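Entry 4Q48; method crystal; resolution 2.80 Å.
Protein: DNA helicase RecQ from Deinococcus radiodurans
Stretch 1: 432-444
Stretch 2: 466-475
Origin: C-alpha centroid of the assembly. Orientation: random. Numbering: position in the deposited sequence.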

# COMPACT_ATOMS: atom_id res chain seq x y z
N GLY A 432 -12.00 26.34 -2.62
CA GLY A 432 -12.65 25.14 -2.11
C GLY A 432 -13.80 24.72 -2.99
O GLY A 432 -14.27 25.49 -3.83
N ALA A 433 -14.26 23.50 -2.77
CA ALA A 433 -15.31 22.91 -3.60
C ALA A 433 -16.53 23.82 -3.77
O ALA A 433 -17.08 23.96 -4.87
N ALA A 434 -16.97 24.42 -2.66
CA ALA A 434 -18.14 25.31 -2.70
C ALA A 434 -17.89 26.55 -3.56
O ALA A 434 -18.72 26.92 -4.39
N HIS A 435 -16.73 27.19 -3.37
CA HIS A 435 -16.36 28.35 -4.18
C HIS A 435 -16.29 28.05 -5.67
O HIS A 435 -16.89 28.75 -6.49
N LEU A 436 -15.55 26.99 -6.02
CA LEU A 436 -15.48 26.51 -7.39
C LEU A 436 -16.89 26.33 -7.98
O LEU A 436 -17.16 26.68 -9.14
N THR A 437 -17.78 25.79 -7.16
CA THR A 437 -19.13 25.48 -7.59
C THR A 437 -19.88 26.77 -7.90
O THR A 437 -20.72 26.80 -8.80
N ASP A 438 -19.55 27.83 -7.15
CA ASP A 438 -20.13 29.16 -7.36
C ASP A 438 -19.72 29.69 -8.71
O ASP A 438 -20.56 30.20 -9.48
N VAL A 439 -18.43 29.58 -8.99
CA VAL A 439 -17.89 30.03 -10.26
C VAL A 439 -18.57 29.25 -11.37
O VAL A 439 -19.09 29.83 -12.33
N LEU A 440 -18.58 27.93 -11.23
CA LEU A 440 -19.21 27.08 -12.22
C LEU A 440 -20.67 27.47 -12.49
O LEU A 440 -21.13 27.39 -13.62
N LEU A 441 -21.38 27.89 -11.45
CA LEU A 441 -22.81 28.15 -11.56
C LEU A 441 -23.11 29.57 -12.00
O LEU A 441 -24.22 29.89 -12.44
N GLY A 442 -22.10 30.42 -11.91
CA GLY A 442 -22.29 31.80 -12.30
C GLY A 442 -23.02 32.55 -11.22
O GLY A 442 -23.87 33.39 -11.52
N ARG A 443 -22.73 32.21 -9.96
CA ARG A 443 -23.30 32.92 -8.82
C ARG A 443 -22.36 34.02 -8.34
O ARG A 443 -21.19 33.75 -8.04
N GLU A 444 -22.87 35.25 -8.25
CA GLU A 444 -22.05 36.36 -7.81
C GLU A 444 -22.05 36.48 -6.29
O GLU A 444 -22.53 37.47 -5.74
N ASP A 466 -27.08 21.78 -11.25
CA ASP A 466 -27.30 22.40 -9.96
C ASP A 466 -26.14 22.17 -9.00
O ASP A 466 -25.19 21.44 -9.33
N GLU A 467 -26.24 22.76 -7.82
CA GLU A 467 -25.17 22.69 -6.84
C GLU A 467 -24.76 21.27 -6.46
O GLU A 467 -23.60 21.03 -6.14
N LYS A 468 -25.72 20.34 -6.50
CA LYS A 468 -25.47 19.00 -5.97
C LYS A 468 -24.57 18.16 -6.89
O LYS A 468 -23.73 17.38 -6.42
N LEU A 469 -24.74 18.32 -8.19
CA LEU A 469 -23.99 17.56 -9.16
C LEU A 469 -22.50 17.94 -9.16
O LEU A 469 -21.62 17.07 -9.29
N TRP A 470 -22.23 19.24 -9.05
CA TRP A 470 -20.88 19.71 -9.10
C TRP A 470 -20.11 19.21 -7.92
O TRP A 470 -18.98 18.75 -8.08
N ARG A 471 -20.73 19.26 -6.75
CA ARG A 471 -20.05 18.85 -5.53
C ARG A 471 -19.71 17.38 -5.66
O ARG A 471 -18.65 16.92 -5.21
N SER A 472 -20.64 16.66 -6.31
CA SER A 472 -20.48 15.25 -6.61
C SER A 472 -19.32 15.01 -7.60
O SER A 472 -18.41 14.21 -7.32
N VAL A 473 -19.35 15.72 -8.73
CA VAL A 473 -18.29 15.64 -9.73
C VAL A 473 -16.96 15.92 -9.04
O VAL A 473 -15.97 15.20 -9.26
N LEU A 474 -16.95 16.95 -8.19
CA LEU A 474 -15.72 17.31 -7.49
C LEU A 474 -15.22 16.23 -6.55
O LEU A 474 -14.02 15.97 -6.54
N ARG A 475 -16.10 15.56 -5.81
CA ARG A 475 -15.65 14.51 -4.91
C ARG A 475 -15.04 13.42 -5.72
O ARG A 475 -14.02 12.83 -5.36

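Helices 433-441 and 467-475 approach to 9.7 Å between axes, their directions 127° apart, and the two stretches bury 548 Å², both sides summed. The CA atoms of Thr 437 and Trp 470, 6.2 Å from Thr 437 CA to Trp 470 CA, are the nearest pair in the backbone register, and there Thr 437 (chi1 m) fits as a knob among Glu 467, Trp 470, Arg 471 and Leu 474. Its hydroxyl needs no partner from the other helix: OG1 donates to Ala 433 O at 2.5 Å, one turn back, an oxygen that also accepts from Thr 437 N at 3.0 Å. Across the interface the atoms of the second stretch nearest OG1 are carbons, Arg 471 CD at 3.4 Å and Leu 474 CD1 at 3.6 Å.

Apolar contacts extend from this knob. Leu 474 (m, t) points toward the first helix, its CD1 3.9 Å from Ala 433 CB and its CD2 4.4 Å from Leu 436 CD1. Trp 470 (chi1 m, chi2 118°) also points in. Leu 440 CD1 lies 3.8 Å from the centroid of its six-membered ring and 24° off the normal, a CH-pi contact over the face, whereas Leu 441 CD2 reaches the ring edge, 4.0 Å from Trp 470 CD1. The indole NE1 is satisfied elsewhere in the structure.

The charge pairing is built by Arg 443, just past the end of the first helix. After the Schellman turn at Gly 442, the extended Arg 443 (m, t, t) donates from both NH1 and NH2 to Glu 467 OE1, each at 2.9 Å with angles of 146° and 145°; the acceptor sits near the guanidinium plane, in line with two N-H groups sharing one oxygen. NH1 also makes a weak bond to Asp 438 OD1 at 3.4 Å, so one arginine joins both carboxylates. Arg 471 (m, m, m) makes no hydrogen bond to the first stretch; instead, one guanidinium face covers Ala 433 C and Ala 434 CA.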

# COMPACT_ATOMS: atom_id res chain seq x y z
CB ALA A 433 -15.73 21.57 -3.01
CB ALA A 434 -18.53 25.71 -1.31
CB HIS A 435 -15.03 28.93 -3.72
CG HIS A 435 -14.68 30.20 -4.43
ND1 HIS A 435 -15.13 31.43 -4.01
CD2 HIS A 435 -13.97 30.42 -5.57
CE1 HIS A 435 -14.70 32.36 -4.84
NE2 HIS A 435 -14.00 31.77 -5.80
CB LEU A 436 -14.73 25.19 -7.43
CG LEU A 436 -13.23 25.23 -7.09
CD1 LEU A 436 -12.62 23.83 -7.17
CD2 LEU A 436 -12.50 26.16 -8.02
CB THR A 437 -19.88 24.66 -6.53
OG1 THR A 437 -19.14 23.47 -6.23
CG2 THR A 437 -21.28 24.32 -6.98
CB ASP A 438 -19.68 30.16 -6.29
CG ASP A 438 -20.53 30.11 -5.03
OD1 ASP A 438 -21.71 29.69 -5.12
OD2 ASP A 438 -20.00 30.48 -3.95
CB VAL A 439 -16.36 29.85 -10.32
CG1 VAL A 439 -15.84 30.23 -11.69
CG2 VAL A 439 -15.66 30.67 -9.23
CB LEU A 440 -19.13 25.62 -11.78
CG LEU A 440 -17.75 24.98 -11.96
CD1 LEU A 440 -17.67 23.63 -11.21
CD2 LEU A 440 -17.46 24.79 -13.44
CB LEU A 441 -23.49 27.89 -10.21
CG LEU A 441 -23.69 26.44 -9.81
CD1 LEU A 441 -24.26 26.37 -8.43
CD2 LEU A 441 -24.60 25.73 -10.81
CB ARG A 443 -23.59 31.99 -7.65
CG ARG A 443 -24.64 30.93 -7.87
CD ARG A 443 -24.52 29.96 -6.70
NE ARG A 443 -25.63 29.02 -6.58
CZ ARG A 443 -25.61 27.99 -5.75
NH1 ARG A 443 -24.53 27.80 -4.97
NH2 ARG A 443 -26.64 27.14 -5.68
CB GLU A 444 -22.49 37.68 -8.46
CG GLU A 444 -22.79 37.56 -9.96
CD GLU A 444 -22.41 38.82 -10.74
OE1 GLU A 444 -21.61 39.63 -10.22
OE2 GLU A 444 -22.89 38.99 -11.88
CB ASP A 466 -28.62 21.92 -9.35
CG ASP A 466 -28.77 20.42 -9.39
OD1 ASP A 466 -27.75 19.70 -9.26
OD2 ASP A 466 -29.92 19.96 -9.58
CB GLU A 467 -25.59 23.42 -5.57
CG GLU A 467 -24.52 23.41 -4.52
CD GLU A 467 -24.83 24.34 -3.38
OE1 GLU A 467 -25.48 25.38 -3.62
OE2 GLU A 467 -24.37 24.04 -2.25
CB LYS A 468 -26.80 18.27 -5.69
CG LYS A 468 -27.52 17.65 -6.91
CD LYS A 468 -28.81 16.93 -6.53
CE LYS A 468 -28.59 15.41 -6.42
NZ LYS A 468 -29.86 14.62 -6.20
CB LEU A 469 -24.57 17.81 -10.54
CG LEU A 469 -23.93 17.01 -11.64
CD1 LEU A 469 -25.01 16.37 -12.46
CD2 LEU A 469 -23.08 17.93 -12.48
CB TRP A 470 -20.84 21.23 -9.16
CG TRP A 470 -21.20 21.72 -10.49
CD1 TRP A 470 -22.27 22.52 -10.82
CD2 TRP A 470 -20.53 21.44 -11.71
NE1 TRP A 470 -22.29 22.74 -12.17
CE2 TRP A 470 -21.23 22.09 -12.74
CE3 TRP A 470 -19.39 20.70 -12.03
CZ2 TRP A 470 -20.83 22.02 -14.09
CZ3 TRP A 470 -18.99 20.62 -13.38
CH2 TRP A 470 -19.71 21.28 -14.38
CB ARG A 471 -20.92 19.09 -4.29
CG ARG A 471 -21.07 20.55 -3.89
CD ARG A 471 -19.72 21.25 -3.70
NE ARG A 471 -19.10 20.95 -2.42
CZ ARG A 471 -19.34 21.63 -1.30
NH1 ARG A 471 -20.21 22.64 -1.32
NH2 ARG A 471 -18.72 21.30 -0.16
CB SER A 472 -21.79 14.70 -7.17
OG SER A 472 -21.56 13.48 -7.87
CB VAL A 473 -18.49 16.64 -10.90
CG1 VAL A 473 -17.19 16.88 -11.62
CG2 VAL A 473 -19.54 16.16 -11.88
CB LEU A 474 -15.88 18.63 -6.72
CG LEU A 474 -16.09 19.88 -7.62
CD1 LEU A 474 -16.58 21.07 -6.80
CD2 LEU A 474 -14.83 20.25 -8.45
CB ARG A 475 -16.79 13.98 -4.05
CG ARG A 475 -17.13 14.90 -2.88
CD ARG A 475 -18.10 14.27 -1.89
NE ARG A 475 -19.34 13.88 -2.54
CZ ARG A 475 -20.38 14.70 -2.69
NH1 ARG A 475 -20.32 15.93 -2.19
NH2 ARG A 475 -21.49 14.27 -3.30